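Local structure of 432aa long hypothetical deoxyribodipyrimidine photolyase (Sulfolobus tokodaii, 2E0I) at residues D10-D15 and M227-Y232; V95-T100 and A123-L128. The protein probably repairs ultraviolet-induced cyclobutane pyrimidine dimers in DNA, using light and two bound FAD molecules, one of them implicated as a light-harvesting cofactor. All blocks are in the same frame, centred on the assembly; numbering follows the deposited sequence.

Interaction 1 of 2, residues D10-D15 and M227-Y232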
ATOM      1  N   ASP A  10       2.084  -4.039 -11.940  1.00 23.71           N
ATOM      2  CA  ASP A  10       2.306  -3.004 -12.963  1.00 21.98           C
ATOM      3  C   ASP A  10       1.156  -3.045 -13.966  1.00 20.24           C
ATOM      4  O   ASP A  10       1.374  -3.159 -15.172  1.00 19.16           O
ATOM      5  CB  ASP A  10       3.626  -3.293 -13.688  1.00 24.60           C
ATOM      6  CG  ASP A  10       3.789  -4.793 -14.066  1.00 28.13           C
ATOM      7  OD1 ASP A  10       2.848  -5.593 -13.861  1.00 28.84           O
ATOM      8  OD2 ASP A  10       4.864  -5.186 -14.570  1.00 28.72           O
ATOM      9  N   LEU A  11      -0.064  -2.924 -13.460  1.00 18.76           N
ATOM     10  CA  LEU A  11      -1.258  -3.024 -14.291  1.00 18.74           C
ATOM     11  C   LEU A  11      -1.531  -1.890 -15.279  1.00 19.79           C
ATOM     12  O   LEU A  11      -2.500  -1.136 -15.125  1.00 19.92           O
ATOM     13  CB  LEU A  11      -2.467  -3.235 -13.380  1.00 16.78           C
ATOM     14  CG  LEU A  11      -2.254  -4.319 -12.317  1.00 15.07           C
ATOM     15  CD1 LEU A  11      -3.565  -4.660 -11.672  1.00 15.66           C
ATOM     16  CD2 LEU A  11      -1.659  -5.563 -12.943  1.00 13.93           C
ATOM     17  N   ARG A  12      -0.683  -1.794 -16.306  1.00 19.37           N
ATOM     18  CA  ARG A  12      -0.807  -0.761 -17.331  1.00 18.99           C
ATOM     19  C   ARG A  12       0.040  -1.159 -18.521  1.00 20.38           C
ATOM     20  O   ARG A  12       0.901  -2.034 -18.399  1.00 20.81           O
ATOM     21  CB  ARG A  12      -0.301   0.578 -16.797  1.00 16.94           C
ATOM     22  CG  ARG A  12       1.152   0.534 -16.404  1.00 16.26           C
ATOM     23  CD  ARG A  12       1.696   1.889 -15.989  1.00 16.19           C
ATOM     24  NE  ARG A  12       3.152   1.850 -15.838  1.00 15.83           N
ATOM     25  CZ  ARG A  12       3.788   1.319 -14.799  1.00 15.08           C
ATOM     26  NH1 ARG A  12       3.094   0.783 -13.803  1.00 15.97           N
ATOM     27  NH2 ARG A  12       5.117   1.308 -14.767  1.00 14.81           N
ATOM     28  N   LEU A  13      -0.196  -0.516 -19.664  1.00 20.89           N
ATOM     29  CA  LEU A  13       0.574  -0.795 -20.874  1.00 20.34           C
ATOM     30  C   LEU A  13       1.504   0.369 -21.205  1.00 21.72           C
ATOM     31  O   LEU A  13       2.385   0.242 -22.046  1.00 22.31           O
ATOM     32  CB  LEU A  13      -0.358  -1.045 -22.048  1.00 19.13           C
ATOM     33  CG  LEU A  13      -1.359  -2.190 -21.932  1.00 18.95           C
ATOM     34  CD1 LEU A  13      -2.036  -2.379 -23.287  1.00 19.18           C
ATOM     35  CD2 LEU A  13      -0.653  -3.470 -21.507  1.00 19.84           C
ATOM     36  N   GLU A  14       1.302   1.497 -20.529  1.00 23.65           N
ATOM     37  CA  GLU A  14       2.105   2.703 -20.727  1.00 24.71           C
ATOM     38  C   GLU A  14       3.247   2.782 -19.733  1.00 24.05           C
ATOM     39  O   GLU A  14       3.073   2.515 -18.555  1.00 23.82           O
ATOM     40  CB  GLU A  14       1.239   3.947 -20.551  1.00 28.56           C
ATOM     41  CG  GLU A  14       0.190   4.176 -21.634  1.00 34.18           C
ATOM     42  CD  GLU A  14       0.794   4.581 -22.977  1.00 36.41           C
ATOM     43  OE1 GLU A  14       1.883   5.204 -22.995  1.00 37.45           O
ATOM     44  OE2 GLU A  14       0.167   4.290 -24.018  1.00 38.18           O
ATOM     45  N   ASP A  15       4.414   3.175 -20.215  1.00 24.76           N
ATOM     46  CA  ASP A  15       5.607   3.305 -19.381  1.00 24.42           C
ATOM     47  C   ASP A  15       5.804   2.136 -18.435  1.00 22.62           C
ATOM     48  O   ASP A  15       5.923   2.295 -17.227  1.00 22.17           O
ATOM     49  CB  ASP A  15       5.592   4.625 -18.586  1.00 27.20           C
ATOM     50  CG  ASP A  15       6.951   4.931 -17.924  1.00 31.76           C
ATOM     51  OD1 ASP A  15       8.012   4.771 -18.581  1.00 32.88           O
ATOM     52  OD2 ASP A  15       6.965   5.342 -16.742  1.00 34.45           O
ATOM     53  N   MET A 227       5.293   5.443 -11.454  1.00 21.64           N
ATOM     54  CA  MET A 227       5.901   6.321 -10.459  1.00 21.73           C
ATOM     55  C   MET A 227       6.490   7.532 -11.181  1.00 21.14           C
ATOM     56  O   MET A 227       6.436   8.668 -10.696  1.00 19.87           O
ATOM     57  CB  MET A 227       7.010   5.536  -9.760  1.00 23.81           C
ATOM     58  CG  MET A 227       7.309   5.953  -8.347  1.00 28.25           C
ATOM     59  SD  MET A 227       5.919   5.738  -7.240  1.00 27.23           S
ATOM     60  CE  MET A 227       6.499   6.826  -5.919  1.00 29.84           C
ATOM     61  N   ARG A 228       7.051   7.252 -12.355  1.00 20.63           N
ATOM     62  CA  ARG A 228       7.666   8.249 -13.210  1.00 20.58           C
ATOM     63  C   ARG A 228       6.622   9.201 -13.800  1.00 22.07           C
ATOM     64  O   ARG A 228       6.882  10.397 -13.961  1.00 22.53           O
ATOM     65  CB  ARG A 228       8.441   7.543 -14.319  1.00 19.24           C
ATOM     66  CG  ARG A 228       9.683   6.818 -13.812  1.00 19.37           C
ATOM     67  CD  ARG A 228      10.338   6.018 -14.912  1.00 19.08           C
ATOM     68  NE  ARG A 228       9.445   4.976 -15.407  1.00 21.54           N
ATOM     69  CZ  ARG A 228       9.162   3.858 -14.742  1.00 21.76           C
ATOM     70  NH1 ARG A 228       9.711   3.646 -13.552  1.00 19.85           N
ATOM     71  NH2 ARG A 228       8.333   2.955 -15.268  1.00 20.44           N
ATOM     72  N   GLU A 229       5.444   8.672 -14.122  1.00 22.22           N
ATOM     73  CA  GLU A 229       4.386   9.498 -14.674  1.00 22.61           C
ATOM     74  C   GLU A 229       3.853  10.444 -13.603  1.00 21.95           C
ATOM     75  O   GLU A 229       3.675  11.631 -13.851  1.00 21.04           O
ATOM     76  CB  GLU A 229       3.251   8.629 -15.217  1.00 24.73           C
ATOM     77  CG  GLU A 229       3.637   7.841 -16.456  1.00 29.87           C
ATOM     78  CD  GLU A 229       2.457   7.110 -17.117  1.00 33.05           C
ATOM     79  OE1 GLU A 229       1.918   6.140 -16.519  1.00 33.29           O
ATOM     80  OE2 GLU A 229       2.078   7.513 -18.246  1.00 32.97           O
ATOM     81  N   ALA A 230       3.603   9.915 -12.411  1.00 21.65           N
ATOM     82  CA  ALA A 230       3.090  10.730 -11.316  1.00 21.70           C
ATOM     83  C   ALA A 230       4.080  11.847 -11.079  1.00 22.81           C
ATOM     84  O   ALA A 230       3.705  13.007 -10.874  1.00 23.27           O
ATOM     85  CB  ALA A 230       2.957   9.899 -10.053  1.00 20.47           C
ATOM     86  N   TYR A 231       5.355  11.479 -11.119  1.00 22.52           N
ATOM     87  CA  TYR A 231       6.425  12.426 -10.886  1.00 21.32           C
ATOM     88  C   TYR A 231       6.458  13.576 -11.878  1.00 19.61           C
ATOM     89  O   TYR A 231       6.459  14.728 -11.488  1.00 20.08           O
ATOM     90  CB  TYR A 231       7.777  11.714 -10.897  1.00 22.26           C
ATOM     91  CG  TYR A 231       8.936  12.673 -10.796  1.00 23.00           C
ATOM     92  CD1 TYR A 231       9.318  13.219  -9.570  1.00 23.10           C
ATOM     93  CD2 TYR A 231       9.623  13.069 -11.940  1.00 23.67           C
ATOM     94  CE1 TYR A 231      10.358  14.134  -9.495  1.00 24.44           C
ATOM     95  CE2 TYR A 231      10.655  13.980 -11.878  1.00 25.23           C
ATOM     96  CZ  TYR A 231      11.021  14.508 -10.661  1.00 25.45           C
ATOM     97  OH  TYR A 231      12.066  15.393 -10.635  1.00 26.97           O
ATOM     98  N   TYR A 232       6.499  13.276 -13.161  1.00 18.75           N
ATOM     99  CA  TYR A 232       6.568  14.346 -14.130  1.00 20.04           C
ATOM    100  C   TYR A 232       5.317  15.199 -14.227  1.00 21.53           C
ATOM    101  O   TYR A 232       5.382  16.380 -14.542  1.00 23.15           O
ATOM    102  CB  TYR A 232       6.945  13.784 -15.497  1.00 19.29           C
ATOM    103  CG  TYR A 232       8.432  13.639 -15.642  1.00 21.34           C
ATOM    104  CD1 TYR A 232       9.053  12.392 -15.554  1.00 22.57           C
ATOM    105  CD2 TYR A 232       9.238  14.767 -15.795  1.00 22.99           C
ATOM    106  CE1 TYR A 232      10.451  12.280 -15.613  1.00 22.88           C
ATOM    107  CE2 TYR A 232      10.626  14.663 -15.849  1.00 23.38           C
ATOM    108  CZ  TYR A 232      11.222  13.424 -15.757  1.00 22.89           C
ATOM    109  OH  TYR A 232      12.589  13.354 -15.790  1.00 24.65           O
TER
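Asp-15 and Arg-228 form the salt bridge of this contact, with OD2 of Asp-15 2.8 Å from NE of Arg-228. Its NE hydrogen bond is weak, bent to 128° at the hydrogen, and the carboxylate and guanidinium planes are turned 71° apart, so the two groups do not meet as a coplanar pair; NH2 of Arg-228 adds a weak bond of 3.1 Å to the same OD2. CG of Asp-15, anti to its backbone N (chi1 -168°), carries the carboxylate toward the arginine, and Ser-226 is a further partner of OD2. Arg-228 NH2 also makes a weak bond, 3.2 Å, to the carbonyl oxygen of Asp-15. That oxygen is gripped more firmly from within its own loop: Arg-12 binds it side-on, through NE at 3.1 Å and NH2 at 2.8 Å, both from the same face of the carbonyl plane. Arginine suits this place, since a long side chain with several N-H donors can span the bend of the loop and satisfy a buried main-chain oxygen. The loop follows strand 2-7, a central strand of the parallel sheet in the α/β photolyase domain, and 227-232 makes up nearly all of the short helix 227-233, more than 200 residues later in the chain. The two guanidinium groups approach to 3.6 Å between Arg-12 NH2 and Arg-228 NH2, a repulsion probably offset by Asp-126, which bridges to both. Glu-229, whose carboxylate pairs with Arg-189, brings its OE1 to 4.3 Å from CD of Arg-12, while its OE2 lies equally far from CB of Glu-14.

Interaction 2 of 2, residues V95-T100 and A123-L128. With FAD (flavin-adenine dinucleotide), chain F.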
ATOM      1  N   VAL A  95       9.623  -9.634 -16.798  1.00 21.83           N
ATOM      2  CA  VAL A  95       8.875  -9.139 -15.639  1.00 21.18           C
ATOM      3  C   VAL A  95       9.585  -7.951 -15.025  1.00 21.26           C
ATOM      4  O   VAL A  95      10.680  -7.577 -15.433  1.00 20.10           O
ATOM      5  CB  VAL A  95       8.729 -10.188 -14.508  1.00 19.31           C
ATOM      6  CG1 VAL A  95       8.136 -11.462 -15.058  1.00 21.14           C
ATOM      7  CG2 VAL A  95      10.073 -10.447 -13.851  1.00 18.81           C
ATOM      8  N   ASN A  96       8.942  -7.362 -14.033  1.00 22.03           N
ATOM      9  CA  ASN A  96       9.513  -6.242 -13.313  1.00 23.54           C
ATOM     10  C   ASN A  96       9.762  -6.775 -11.909  1.00 23.84           C
ATOM     11  O   ASN A  96       8.835  -7.195 -11.226  1.00 24.33           O
ATOM     12  CB  ASN A  96       8.524  -5.076 -13.278  1.00 24.79           C
ATOM     13  CG  ASN A  96       8.461  -4.331 -14.591  1.00 25.03           C
ATOM     14  OD1 ASN A  96       7.388  -3.970 -15.057  1.00 27.59           O
ATOM     15  ND2 ASN A  96       9.619  -4.079 -15.185  1.00 25.87           N
ATOM     16  N   GLU A  97      11.020  -6.778 -11.493  1.00 24.29           N
ATOM     17  CA  GLU A  97      11.397  -7.281 -10.182  1.00 24.67           C
ATOM     18  C   GLU A  97      10.692  -6.515  -9.079  1.00 23.80           C
ATOM     19  O   GLU A  97      10.340  -5.352  -9.255  1.00 23.40           O
ATOM     20  CB  GLU A  97      12.894  -7.123  -9.993  1.00 26.88           C
ATOM     21  CG  GLU A  97      13.291  -5.674  -9.828  1.00 33.36           C
ATOM     22  CD  GLU A  97      14.762  -5.498  -9.549  1.00 37.55           C
ATOM     23  OE1 GLU A  97      15.189  -4.336  -9.342  1.00 39.62           O
ATOM     24  OE2 GLU A  97      15.483  -6.522  -9.536  1.00 38.99           O
ATOM     25  N   ASP A  98      10.472  -7.171  -7.945  1.00 23.81           N
ATOM     26  CA  ASP A  98       9.851  -6.511  -6.808  1.00 24.28           C
ATOM     27  C   ASP A  98      10.873  -6.612  -5.678  1.00 22.44           C
ATOM     28  O   ASP A  98      11.953  -7.150  -5.872  1.00 22.19           O
ATOM     29  CB  ASP A  98       8.523  -7.167  -6.414  1.00 27.57           C
ATOM     30  CG  ASP A  98       7.553  -6.186  -5.735  1.00 29.96           C
ATOM     31  OD1 ASP A  98       8.011  -5.259  -5.029  1.00 31.12           O
ATOM     32  OD2 ASP A  98       6.324  -6.348  -5.898  1.00 31.97           O
ATOM     33  N   TYR A  99      10.528  -6.123  -4.500  1.00 21.40           N
ATOM     34  CA  TYR A  99      11.484  -6.088  -3.414  1.00 21.15           C
ATOM     35  C   TYR A  99      11.105  -6.718  -2.083  1.00 20.82           C
ATOM     36  O   TYR A  99      11.661  -6.358  -1.062  1.00 22.82           O
ATOM     37  CB  TYR A  99      11.887  -4.625  -3.213  1.00 21.28           C
ATOM     38  CG  TYR A  99      12.314  -3.982  -4.520  1.00 24.17           C
ATOM     39  CD1 TYR A  99      13.589  -4.197  -5.040  1.00 25.04           C
ATOM     40  CD2 TYR A  99      11.404  -3.247  -5.296  1.00 24.58           C
ATOM     41  CE1 TYR A  99      13.952  -3.714  -6.291  1.00 25.80           C
ATOM     42  CE2 TYR A  99      11.758  -2.757  -6.555  1.00 24.84           C
ATOM     43  CZ  TYR A  99      13.040  -3.001  -7.046  1.00 26.39           C
ATOM     44  OH  TYR A  99      13.422  -2.556  -8.299  1.00 27.97           O
ATOM     45  N   THR A 100      10.165  -7.654  -2.072  1.00 20.73           N
ATOM     46  CA  THR A 100       9.799  -8.304  -0.811  1.00 19.30           C
ATOM     47  C   THR A 100      10.274  -9.747  -0.824  1.00 18.38           C
ATOM     48  O   THR A 100      10.407 -10.369  -1.882  1.00 17.35           O
ATOM     49  CB  THR A 100       8.273  -8.344  -0.561  1.00 18.40           C
ATOM     50  OG1 THR A 100       7.629  -9.013  -1.651  1.00 18.46           O
ATOM     51  CG2 THR A 100       7.710  -6.957  -0.401  1.00 17.35           C
ATOM     52  N   ALA A 123      14.364  -9.761 -15.682  1.00 26.91           N
ATOM     53  CA  ALA A 123      13.640  -8.913 -14.729  1.00 26.24           C
ATOM     54  C   ALA A 123      14.189  -7.496 -14.825  1.00 26.37           C
ATOM     55  O   ALA A 123      15.380  -7.318 -15.006  1.00 27.09           O
ATOM     56  CB  ALA A 123      13.795  -9.441 -13.324  1.00 23.43           C
ATOM     57  N   TYR A 124      13.320  -6.494 -14.720  1.00 27.34           N
ATOM     58  CA  TYR A 124      13.740  -5.101 -14.831  1.00 28.12           C
ATOM     59  C   TYR A 124      13.222  -4.268 -13.677  1.00 29.97           C
ATOM     60  O   TYR A 124      12.234  -4.639 -13.039  1.00 30.47           O
ATOM     61  CB  TYR A 124      13.222  -4.492 -16.137  1.00 26.98           C
ATOM     62  CG  TYR A 124      13.744  -5.170 -17.376  1.00 28.16           C
ATOM     63  CD1 TYR A 124      14.927  -4.744 -17.994  1.00 27.74           C
ATOM     64  CD2 TYR A 124      13.077  -6.271 -17.913  1.00 27.51           C
ATOM     65  CE1 TYR A 124      15.429  -5.411 -19.121  1.00 28.88           C
ATOM     66  CE2 TYR A 124      13.563  -6.942 -19.032  1.00 28.10           C
ATOM     67  CZ  TYR A 124      14.734  -6.514 -19.634  1.00 29.32           C
ATOM     68  OH  TYR A 124      15.193  -7.189 -20.746  1.00 29.99           O
ATOM     69  N   GLU A 125      13.893  -3.146 -13.413  1.00 30.70           N
ATOM     70  CA  GLU A 125      13.477  -2.230 -12.360  1.00 31.14           C
ATOM     71  C   GLU A 125      12.397  -1.325 -12.948  1.00 30.71           C
ATOM     72  O   GLU A 125      12.556  -0.799 -14.057  1.00 31.08           O
ATOM     73  CB  GLU A 125      14.660  -1.384 -11.877  1.00 33.15           C
ATOM     74  CG  GLU A 125      15.621  -2.129 -10.962  1.00 39.05           C
ATOM     75  CD  GLU A 125      16.760  -1.259 -10.420  1.00 42.79           C
ATOM     76  OE1 GLU A 125      16.488  -0.236  -9.747  1.00 45.65           O
ATOM     77  OE2 GLU A 125      17.938  -1.607 -10.662  1.00 44.85           O
ATOM     78  N   ASP A 126      11.296  -1.147 -12.219  1.00 29.19           N
ATOM     79  CA  ASP A 126      10.206  -0.305 -12.696  1.00 27.27           C
ATOM     80  C   ASP A 126       9.435   0.366 -11.577  1.00 25.48           C
ATOM     81  O   ASP A 126       9.041   1.512 -11.703  1.00 24.94           O
ATOM     82  CB  ASP A 126       9.244  -1.136 -13.558  1.00 28.79           C
ATOM     83  CG  ASP A 126       8.046  -0.323 -14.083  1.00 30.05           C
ATOM     84  OD1 ASP A 126       6.971  -0.351 -13.444  1.00 28.54           O
ATOM     85  OD2 ASP A 126       8.175   0.342 -15.137  1.00 29.43           O
ATOM     86  N   TYR A 127       9.226  -0.342 -10.478  1.00 25.08           N
ATOM     87  CA  TYR A 127       8.458   0.197  -9.368  1.00 24.83           C
ATOM     88  C   TYR A 127       9.066   1.388  -8.673  1.00 26.04           C
ATOM     89  O   TYR A 127       8.340   2.224  -8.157  1.00 27.69           O
ATOM     90  CB  TYR A 127       8.175  -0.896  -8.335  1.00 24.24           C
ATOM     91  CG  TYR A 127       7.364  -2.032  -8.893  1.00 24.21           C
ATOM     92  CD1 TYR A 127       7.728  -3.346  -8.663  1.00 26.13           C
ATOM     93  CD2 TYR A 127       6.276  -1.789  -9.718  1.00 25.37           C
ATOM     94  CE1 TYR A 127       7.033  -4.400  -9.257  1.00 29.16           C
ATOM     95  CE2 TYR A 127       5.570  -2.825 -10.316  1.00 28.13           C
ATOM     96  CZ  TYR A 127       5.953  -4.133 -10.095  1.00 29.47           C
ATOM     97  OH  TYR A 127       5.302  -5.161 -10.772  1.00 29.54           O
ATOM     98  N   LEU A 128      10.389   1.488  -8.663  1.00 28.44           N
ATOM     99  CA  LEU A 128      11.048   2.608  -7.980  1.00 28.75           C
ATOM    100  C   LEU A 128      11.296   3.828  -8.863  1.00 29.85           C
ATOM    101  O   LEU A 128      11.445   3.737 -10.084  1.00 31.01           O
ATOM    102  CB  LEU A 128      12.381   2.154  -7.370  1.00 27.68           C
ATOM    103  CG  LEU A 128      12.365   1.028  -6.334  1.00 27.03           C
ATOM    104  CD1 LEU A 128      13.746   0.434  -6.263  1.00 27.69           C
ATOM    105  CD2 LEU A 128      11.914   1.528  -4.967  1.00 25.96           C
TER
HETATM  106  PA  FAD F1200       1.326  -9.920  -1.150  1.00 21.98           P
HETATM  107  O1A FAD F1200       1.321  -8.817  -0.163  1.00 22.65           O
HETATM  108  O2A FAD F1200       0.116 -10.527  -1.745  1.00 24.57           O
HETATM  109  O5B FAD F1200       1.664 -11.096  -0.102  1.00 22.17           O
HETATM  110  C5B FAD F1200       2.073 -12.387  -0.567  1.00 20.17           C
HETATM  111  C4B FAD F1200       2.468 -13.309   0.591  1.00 19.33           C
HETATM  112  O4B FAD F1200       3.135 -12.513   1.590  1.00 18.56           O
HETATM  113  C3B FAD F1200       1.240 -13.902   1.284  1.00 19.95           C
HETATM  114  O3B FAD F1200       1.609 -15.105   1.964  1.00 20.30           O
HETATM  115  C2B FAD F1200       0.911 -12.800   2.289  1.00 21.13           C
HETATM  116  O2B FAD F1200       0.157 -13.354   3.370  1.00 23.62           O
HETATM  117  C1B FAD F1200       2.325 -12.483   2.779  1.00 19.77           C
HETATM  118  N9A FAD F1200       2.393 -11.163   3.452  1.00 19.25           N
HETATM  119  C8A FAD F1200       1.954 -10.008   2.955  1.00 19.90           C
HETATM  120  N7A FAD F1200       2.216  -9.017   3.804  1.00 18.28           N
HETATM  121  C5A FAD F1200       2.832  -9.543   4.857  1.00 17.91           C
HETATM  122  C6A FAD F1200       3.364  -9.021   6.029  1.00 19.77           C
HETATM  123  N6A FAD F1200       3.261  -7.722   6.295  1.00 21.00           N
HETATM  124  N1A FAD F1200       3.959  -9.847   6.902  1.00 21.60           N
HETATM  125  C2A FAD F1200       4.037 -11.146   6.666  1.00 20.32           C
HETATM  126  N3A FAD F1200       3.539 -11.675   5.562  1.00 18.71           N
HETATM  127  C4A FAD F1200       2.938 -10.910   4.639  1.00 18.14           C
HETATM  128  N1  FAD F1200      -0.066 -10.461  -7.904  1.00 17.40           N
HETATM  129  C2  FAD F1200      -0.102 -11.570  -8.758  1.00 17.83           C
HETATM  130  O2  FAD F1200       0.738 -11.690  -9.647  1.00 20.05           O
HETATM  131  N3  FAD F1200      -1.067 -12.564  -8.559  1.00 18.54           N
HETATM  132  C4  FAD F1200      -1.986 -12.454  -7.506  1.00 21.23           C
HETATM  133  O4  FAD F1200      -2.837 -13.327  -7.340  1.00 21.89           O
HETATM  134  C4X FAD F1200      -1.935 -11.359  -6.648  1.00 20.40           C
HETATM  135  N5  FAD F1200      -2.806 -11.277  -5.553  1.00 17.28           N
HETATM  136  C5X FAD F1200      -2.741 -10.187  -4.677  1.00 18.33           C
HETATM  137  C6  FAD F1200      -3.549 -10.161  -3.544  1.00 18.96           C
HETATM  138  C7  FAD F1200      -3.427  -9.131  -2.615  1.00 18.08           C
HETATM  139  C7M FAD F1200      -4.324  -9.129  -1.374  1.00 17.77           C
HETATM  140  C8  FAD F1200      -2.494  -8.120  -2.829  1.00 17.93           C
HETATM  141  C8M FAD F1200      -2.334  -6.974  -1.828  1.00 19.79           C
HETATM  142  C9  FAD F1200      -1.692  -8.143  -3.967  1.00 17.74           C
HETATM  143  C9A FAD F1200      -1.811  -9.173  -4.896  1.00 18.29           C
HETATM  144  N10 FAD F1200      -0.969  -9.235  -6.018  1.00 17.77           N
HETATM  145  C10 FAD F1200      -0.983 -10.363  -6.850  1.00 18.97           C
HETATM  146  C1' FAD F1200       0.005  -8.153  -6.292  1.00 19.57           C
HETATM  147  C2' FAD F1200       1.296  -8.295  -5.486  1.00 21.97           C
HETATM  148  O2' FAD F1200       1.543  -7.084  -4.763  1.00 19.04           O
HETATM  149  C3' FAD F1200       2.476  -8.613  -6.411  1.00 21.46           C
HETATM  150  O3' FAD F1200       2.263  -9.884  -7.034  1.00 20.81           O
HETATM  151  C4' FAD F1200       3.790  -8.642  -5.628  1.00 20.74           C
HETATM  152  O4' FAD F1200       4.881  -8.724  -6.549  1.00 16.59           O
HETATM  153  C5' FAD F1200       3.833  -9.839  -4.674  1.00 20.68           C
HETATM  154  O5' FAD F1200       4.564  -9.536  -3.484  1.00 21.30           O
HETATM  155  P   FAD F1200       3.789  -8.983  -2.185  1.00 20.23           P
HETATM  156  O1P FAD F1200       4.757  -8.999  -1.065  1.00 23.29           O
HETATM  157  O2P FAD F1200       3.108  -7.710  -2.513  1.00 18.51           O
HETATM  158  O3P FAD F1200       2.710 -10.152  -1.941  1.00 22.16           O
HETATM  159  O   HOH W   1      11.014  -2.698  -9.850  1.00 20.01           O
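Val-95 and Asn-96 pair in parallel with Ala-123 and Tyr-124 through two backbone hydrogen bonds, Tyr-124 N to Val-95 O and Glu-97 N to Tyr-124 O, each 2.9 Å long. Beyond this short pairing the chains diverge, and a water bridges the split: it donates to Glu-97 O and to Tyr-99 OH and accepts from Asp-126 N. On one sheet face CG2 of Val-95 meets CB of Ala-123 at 3.9 Å, a branched valine beside a compact alanine methyl. Asn-96, on the other face with Tyr-124, stacks its amide on the carboxylate of Asp-126 from the following loop, planes 14° apart; that carboxylate is salt-bridged to Arg-228 and Arg-12. Tyr-99 and Leu-128 reach toward each other tip to tip, CD1 of the leucine 3.6 Å from CZ of the ring. CD1 of Tyr-127 comes to 3.3 Å from the carbonyl oxygen of Glu-97, and its ring makes a cation-pi contact with Arg-9. Polar ends serve the FAD: its O4' donates to Asp-98 OD2 (2.9 Å), and Thr-100 OG1, between backbone N and carbonyl carbon (chi1 57°), donates to phosphate oxygen O1P at 2.9 Å, Thr-100 also being N-cap of helix 101-115. That helix completes a β-α-β unit between strands 92-96 and 120-124; strand 2-7 flanks the former, Tyr-124 stacks on Tyr-21 of helix 17-25, and Leu-128 packs on helix 238-256.

Overall arrangement
Asp-126 joins the two contacts, whose centres lie 13 Å apart: its OD2 is 2.6 Å from Arg-228 NH2 and its OD1 2.8 Å from Arg-12 NH2. One carboxylate from interaction 2 thus holds both arginines of interaction 1, tying the loop after strand 120-124 to the loop after strand 2-7 and to the helix at 227-232. Along the chain, interaction 2 lies within the 211 residues that interaction 1 closes off. Only interaction 2 touches a cofactor, the FAD bound by Asp-98 and Thr-100, probably the light-harvesting one; the Leu-128 side chain lies about 11 Å from the other FAD. In interaction 1 the Arg-12 side chain is about 12 Å from a bound FAD.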